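Local coordinates for transcription elongation factor Spt4 (Methanocaldococcus jannaschii, PDB 3LPE), which stimulates transcription elongation as the small zinc-binding partner of Spt5 in the Spt4/5 heterodimer, at residues 2-10 / 50-59. Residues are numbered along the deposited sequence; the frame is centred on the assembly and turned at random.
With ZN (zinc ion), chain I.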
ATOM      1  N   ARG B   2       6.337   5.473 -13.181  1.00 22.12           N
ATOM      2  CA  ARG B   2       7.646   4.859 -13.085  1.00 24.28           C
ATOM      3  C   ARG B   2       7.999   4.692 -11.623  1.00 21.96           C
ATOM      4  O   ARG B   2       7.335   5.245 -10.756  1.00 27.44           O
ATOM      5  CB  ARG B   2       8.694   5.720 -13.790  1.00 30.95           C
ATOM      6  CG  ARG B   2       8.301   6.168 -15.216  1.00 37.79           C
ATOM      7  CD  ARG B   2       9.252   7.247 -15.753  1.00 28.54           C
ATOM      8  NE  ARG B   2      10.589   6.721 -15.995  1.00 22.50           N
ATOM      9  CZ  ARG B   2      10.989   6.215 -17.162  1.00 46.39           C
ATOM     10  NH1 ARG B   2      10.156   6.165 -18.191  1.00 39.44           N
ATOM     11  NH2 ARG B   2      12.220   5.760 -17.303  1.00 38.53           N
ATOM     12  N   ALA B   3       9.033   3.909 -11.346  1.00 24.78           N
ATOM     13  CA  ALA B   3       9.460   3.677  -9.977  1.00 20.18           C
ATOM     14  C   ALA B   3      10.961   3.875  -9.902  1.00 25.36           C
ATOM     15  O   ALA B   3      11.689   3.459 -10.800  1.00 23.48           O
ATOM     16  CB  ALA B   3       9.093   2.258  -9.520  1.00 27.77           C
ATOM     17  N   CYS B   4      11.424   4.521  -8.835  1.00 26.68           N
ATOM     18  CA  CYS B   4      12.856   4.675  -8.618  1.00 20.27           C
ATOM     19  C   CYS B   4      13.556   3.331  -8.597  1.00 20.52           C
ATOM     20  O   CYS B   4      13.134   2.436  -7.900  1.00 31.88           O
ATOM     21  CB  CYS B   4      13.130   5.404  -7.282  1.00 20.32           C
ATOM     22  SG  CYS B   4      14.903   5.602  -7.033  1.00 20.56           S
ATOM     23  N   LEU B   5      14.654   3.195  -9.349  1.00 23.91           N
ATOM     24  CA  LEU B   5      15.399   1.928  -9.384  1.00 29.61           C
ATOM     25  C   LEU B   5      16.046   1.588  -8.039  1.00 42.84           C
ATOM     26  O   LEU B   5      16.336   0.433  -7.757  1.00 27.33           O
ATOM     27  CB  LEU B   5      16.482   1.959 -10.474  1.00 32.61           C
ATOM     28  CG  LEU B   5      15.969   1.918 -11.915  1.00 43.06           C
ATOM     29  CD1 LEU B   5      17.046   2.379 -12.894  1.00 36.66           C
ATOM     30  CD2 LEU B   5      15.460   0.510 -12.273  1.00 33.88           C
ATOM     31  N   LYS B   6      16.260   2.601  -7.206  1.00 28.66           N
ATOM     32  CA  LYS B   6      16.934   2.408  -5.922  1.00 37.78           C
ATOM     33  C   LYS B   6      15.962   2.280  -4.747  1.00 39.48           C
ATOM     34  O   LYS B   6      16.071   1.364  -3.945  1.00 39.01           O
ATOM     35  CB  LYS B   6      17.913   3.566  -5.668  1.00 34.58           C
ATOM     36  CG  LYS B   6      19.012   3.251  -4.679  1.00 54.23           C
ATOM     37  CD  LYS B   6      19.947   4.453  -4.458  1.00 62.09           C
ATOM     38  CE  LYS B   6      20.659   4.873  -5.741  1.00 67.53           C
ATOM     39  NZ  LYS B   6      21.818   5.780  -5.474  1.00 73.24           N
ATOM     40  N   CYS B   7      15.023   3.214  -4.633  1.00 26.23           N
ATOM     41  CA  CYS B   7      14.155   3.261  -3.461  1.00 29.62           C
ATOM     42  C   CYS B   7      12.707   2.958  -3.819  1.00 21.16           C
ATOM     43  O   CYS B   7      11.867   2.921  -2.944  1.00 21.27           O
ATOM     44  CB  CYS B   7      14.245   4.607  -2.724  1.00 25.71           C
ATOM     45  SG  CYS B   7      13.335   6.020  -3.470  1.00 24.95           S
ATOM     46  N   LYS B   8      12.427   2.747  -5.105  1.00 20.92           N
ATOM     47  CA  LYS B   8      11.089   2.265  -5.529  1.00 22.80           C
ATOM     48  C   LYS B   8       9.956   3.288  -5.432  1.00 29.67           C
ATOM     49  O   LYS B   8       8.781   2.984  -5.724  1.00 20.63           O
ATOM     50  CB  LYS B   8      10.722   0.954  -4.804  1.00 21.22           C
ATOM     51  CG  LYS B   8      11.647  -0.190  -5.152  1.00 38.16           C
ATOM     52  CD  LYS B   8      11.255  -1.512  -4.485  1.00 41.10           C
ATOM     53  CE  LYS B   8      11.698  -1.568  -3.040  1.00 43.54           C
ATOM     54  NZ  LYS B   8      11.858  -2.978  -2.578  1.00 59.33           N
ATOM     55  N   TYR B   9      10.299   4.519  -5.058  1.00 20.50           N
ATOM     56  CA  TYR B   9       9.314   5.590  -5.046  1.00 21.29           C
ATOM     57  C   TYR B   9       8.645   5.736  -6.421  1.00 21.24           C
ATOM     58  O   TYR B   9       9.314   5.732  -7.463  1.00 26.28           O
ATOM     59  CB  TYR B   9       9.981   6.909  -4.684  1.00 21.75           C
ATOM     60  CG  TYR B   9       9.047   8.074  -4.473  1.00 20.18           C
ATOM     61  CD1 TYR B   9       8.399   8.263  -3.255  1.00 20.35           C
ATOM     62  CD2 TYR B   9       8.871   9.029  -5.462  1.00 25.68           C
ATOM     63  CE1 TYR B   9       7.566   9.369  -3.048  1.00 38.09           C
ATOM     64  CE2 TYR B   9       8.046  10.130  -5.269  1.00 31.71           C
ATOM     65  CZ  TYR B   9       7.401  10.298  -4.060  1.00 35.97           C
ATOM     66  OH  TYR B   9       6.599  11.407  -3.885  1.00 27.91           O
ATOM     67  N   LEU B  10       7.328   5.875  -6.412  1.00 20.14           N
ATOM     68  CA  LEU B  10       6.584   5.937  -7.671  1.00 20.77           C
ATOM     69  C   LEU B  10       6.358   7.358  -8.131  1.00 23.04           C
ATOM     70  O   LEU B  10       5.922   8.186  -7.342  1.00 28.24           O
ATOM     71  CB  LEU B  10       5.227   5.258  -7.505  1.00 24.46           C
ATOM     72  CG  LEU B  10       5.309   3.751  -7.266  1.00 21.44           C
ATOM     73  CD1 LEU B  10       3.890   3.277  -6.977  1.00 27.36           C
ATOM     74  CD2 LEU B  10       5.798   3.077  -8.520  1.00 23.71           C
ATOM     75  N   LYS B  50       6.477   9.459   3.446  1.00 31.71           N
ATOM     76  CA  LYS B  50       5.191   9.117   2.839  1.00 42.74           C
ATOM     77  C   LYS B  50       5.235   9.136   1.317  1.00 35.27           C
ATOM     78  O   LYS B  50       5.976   9.905   0.708  1.00 32.37           O
ATOM     79  CB  LYS B  50       4.060  10.007   3.358  1.00 29.08           C
ATOM     80  CG  LYS B  50       3.964  11.347   2.684  1.00 48.81           C
ATOM     81  CD  LYS B  50       2.827  12.165   3.271  1.00 59.26           C
ATOM     82  CE  LYS B  50       1.480  11.565   2.902  1.00 47.43           C
ATOM     83  NZ  LYS B  50       0.363  12.475   3.278  1.00 56.10           N
ATOM     84  N   GLY B  51       4.427   8.280   0.703  1.00 34.35           N
ATOM     85  CA  GLY B  51       4.378   8.201  -0.736  1.00 26.60           C
ATOM     86  C   GLY B  51       3.927   6.825  -1.184  1.00 29.33           C
ATOM     87  O   GLY B  51       3.580   5.974  -0.387  1.00 25.70           O
ATOM     88  N   LYS B  52       3.940   6.607  -2.481  1.00 31.89           N
ATOM     89  CA  LYS B  52       3.601   5.313  -3.006  1.00 29.51           C
ATOM     90  C   LYS B  52       4.888   4.700  -3.532  1.00 26.94           C
ATOM     91  O   LYS B  52       5.701   5.398  -4.122  1.00 23.00           O
ATOM     92  CB  LYS B  52       2.554   5.475  -4.119  1.00 41.19           C
ATOM     93  CG  LYS B  52       1.379   6.375  -3.700  1.00 39.61           C
ATOM     94  CD  LYS B  52       0.677   6.985  -4.908  1.00 72.09           C
ATOM     95  CE  LYS B  52      -0.581   6.214  -5.274  1.00 72.86           C
ATOM     96  NZ  LYS B  52      -1.687   6.583  -4.352  1.00 72.97           N
ATOM     97  N   TYR B  53       5.051   3.396  -3.323  1.00 27.86           N
ATOM     98  CA  TYR B  53       6.245   2.661  -3.709  1.00 22.30           C
ATOM     99  C   TYR B  53       5.899   1.356  -4.419  1.00 32.19           C
ATOM    100  O   TYR B  53       4.898   0.695  -4.088  1.00 24.98           O
ATOM    101  CB  TYR B  53       7.059   2.301  -2.460  1.00 23.14           C
ATOM    102  CG  TYR B  53       7.547   3.513  -1.701  1.00 23.22           C
ATOM    103  CD1 TYR B  53       8.844   3.971  -1.860  1.00 26.16           C
ATOM    104  CD2 TYR B  53       6.710   4.184  -0.821  1.00 24.64           C
ATOM    105  CE1 TYR B  53       9.304   5.092  -1.151  1.00 25.20           C
ATOM    106  CE2 TYR B  53       7.153   5.305  -0.123  1.00 30.76           C
ATOM    107  CZ  TYR B  53       8.455   5.746  -0.295  1.00 37.16           C
ATOM    108  OH  TYR B  53       8.900   6.849   0.397  1.00 31.77           O
ATOM    109  N   ALA B  54       6.762   0.955  -5.347  1.00 22.74           N
ATOM    110  CA  ALA B  54       6.632  -0.362  -5.976  1.00 26.02           C
ATOM    111  C   ALA B  54       7.198  -1.384  -5.003  1.00 33.46           C
ATOM    112  O   ALA B  54       7.916  -0.997  -4.079  1.00 24.94           O
ATOM    113  CB  ALA B  54       7.383  -0.378  -7.306  1.00 25.26           C
ATOM    114  N   LEU B  55       6.864  -2.673  -5.161  1.00 25.10           N
ATOM    115  CA  LEU B  55       7.487  -3.699  -4.330  1.00 26.28           C
ATOM    116  C   LEU B  55       8.793  -4.208  -4.923  1.00 27.22           C
ATOM    117  O   LEU B  55       9.698  -4.628  -4.206  1.00 28.16           O
ATOM    118  CB  LEU B  55       6.530  -4.868  -4.057  1.00 26.90           C
ATOM    119  CG  LEU B  55       5.284  -4.449  -3.289  1.00 32.30           C
ATOM    120  CD1 LEU B  55       4.383  -5.660  -3.055  1.00 32.47           C
ATOM    121  CD2 LEU B  55       5.679  -3.797  -1.966  1.00 26.52           C
ATOM    122  N   SER B  56       8.893  -4.157  -6.240  1.00 27.83           N
ATOM    123  CA  SER B  56      10.136  -4.492  -6.916  1.00 28.07           C
ATOM    124  C   SER B  56      10.230  -3.721  -8.225  1.00 32.13           C
ATOM    125  O   SER B  56       9.212  -3.365  -8.836  1.00 29.55           O
ATOM    126  CB  SER B  56      10.245  -6.017  -7.179  1.00 29.66           C
ATOM    127  OG  SER B  56       9.434  -6.411  -8.256  1.00 36.26           O
ATOM    128  N   VAL B  57      11.456  -3.473  -8.658  1.00 27.96           N
ATOM    129  CA  VAL B  57      11.692  -2.682  -9.849  1.00 27.47           C
ATOM    130  C   VAL B  57      12.891  -3.228 -10.577  1.00 40.29           C
ATOM    131  O   VAL B  57      13.834  -3.719  -9.950  1.00 31.19           O
ATOM    132  CB  VAL B  57      12.030  -1.208  -9.510  1.00 41.00           C
ATOM    133  CG1 VAL B  57      11.995  -0.373 -10.778  1.00 26.77           C
ATOM    134  CG2 VAL B  57      11.081  -0.648  -8.472  1.00 61.72           C
ATOM    135  N   LYS B  58      12.867  -3.101 -11.898  1.00 29.01           N
ATOM    136  CA  LYS B  58      14.003  -3.463 -12.737  1.00 45.19           C
ATOM    137  C   LYS B  58      14.084  -2.511 -13.910  1.00 35.76           C
ATOM    138  O   LYS B  58      13.097  -1.879 -14.264  1.00 33.56           O
ATOM    139  CB  LYS B  58      13.866  -4.901 -13.266  1.00 48.20           C
ATOM    140  CG  LYS B  58      14.753  -5.906 -12.562  1.00 70.56           C
ATOM    141  CD  LYS B  58      15.022  -7.119 -13.459  1.00 96.18           C
ATOM    142  CE  LYS B  58      15.762  -8.228 -12.713  1.00 90.74           C
ATOM    143  NZ  LYS B  58      16.997  -7.722 -12.050  1.00 96.88           N
ATOM    144  N   GLU B  59      15.254  -2.441 -14.540  1.00 42.74           N
ATOM    145  CA  GLU B  59      15.431  -1.595 -15.717  1.00 61.69           C
ATOM    146  C   GLU B  59      14.609  -2.100 -16.894  1.00 72.23           C
ATOM    147  O   GLU B  59      14.456  -3.309 -17.089  1.00 56.79           O
ATOM    148  CB  GLU B  59      16.902  -1.510 -16.122  1.00 59.50           C
ATOM    149  CG  GLU B  59      17.725  -0.603 -15.242  1.00 64.04           C
ATOM    150  CD  GLU B  59      19.038  -0.218 -15.879  1.00 69.12           C
ATOM    151  OE1 GLU B  59      20.088  -0.506 -15.276  1.00 60.62           O
ATOM    152  OE2 GLU B  59      19.016   0.363 -16.984  1.00 47.80           O
ATOM    153  OXT GLU B  59      14.094  -1.300 -17.673  1.00 65.14           O
TER
HETATM  154 ZN    ZN I  60      14.629   6.956  -5.133  1.00 23.38          ZN
HETATM  155  O   HOH W   1       5.413  11.584  -1.622  1.00 32.79           O
HETATM  156  O   HOH W   2       4.705   8.382  -4.919  1.00 28.66           O
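Lys-8 lies along the 54-57 backbone, where a long, flexible chain suits a path past the carbonyl oxygens of Ala-54 and Leu-55. Lys-8 CB rests 3.5 Å from Ala-54 O; Lys-8 CG, set opposite its own carbonyl carbon (chi1 -64°), presses on Val-57 CG2 at 3.4 Å, tighter than usual for two carbons. Lys-8 CD lies near both carbonyl oxygens, 3.4 Å from Ala-54 O, and a bend at chi3 lets Lys-8 NZ donate to Leu-55 O (3.2 Å) from above the carbonyl plane. A leucine in its place would probably leave Leu-55 O without its ammonium partner. Val-57 CG2 also meets Ala-3 CB, at 3.7 Å, a side chain small enough to touch Ala-54 CB as well.

Lys-8 belongs to the zinc knuckle of this zinc-ribbon domain: Cys-4 and Cys-7 bind the zinc ion together with Cys-16 and Cys-19. Two backbone bonds tie residues 8 and 10 to the 52-54 backbone, Ala-54 N to Lys-8 O (2.9 Å) and Leu-10 N to Lys-52 O (2.8 Å); between them Tyr-9 and Tyr-53 form a non-hydrogen-bonded antiparallel pair. Those two rings make a T-shaped stack, planes at 79°, with the edge of Tyr-9 toward the face of Tyr-53. The Tyr-9 hydroxyl reaches Lys-50 O through a water, whereas that of Tyr-53 bonds to Ile-49 O. Branched Leu-10 fits against the backbone of Tyr-53 and Ala-54, its CD2 4.0 Å from Ala-54 CB.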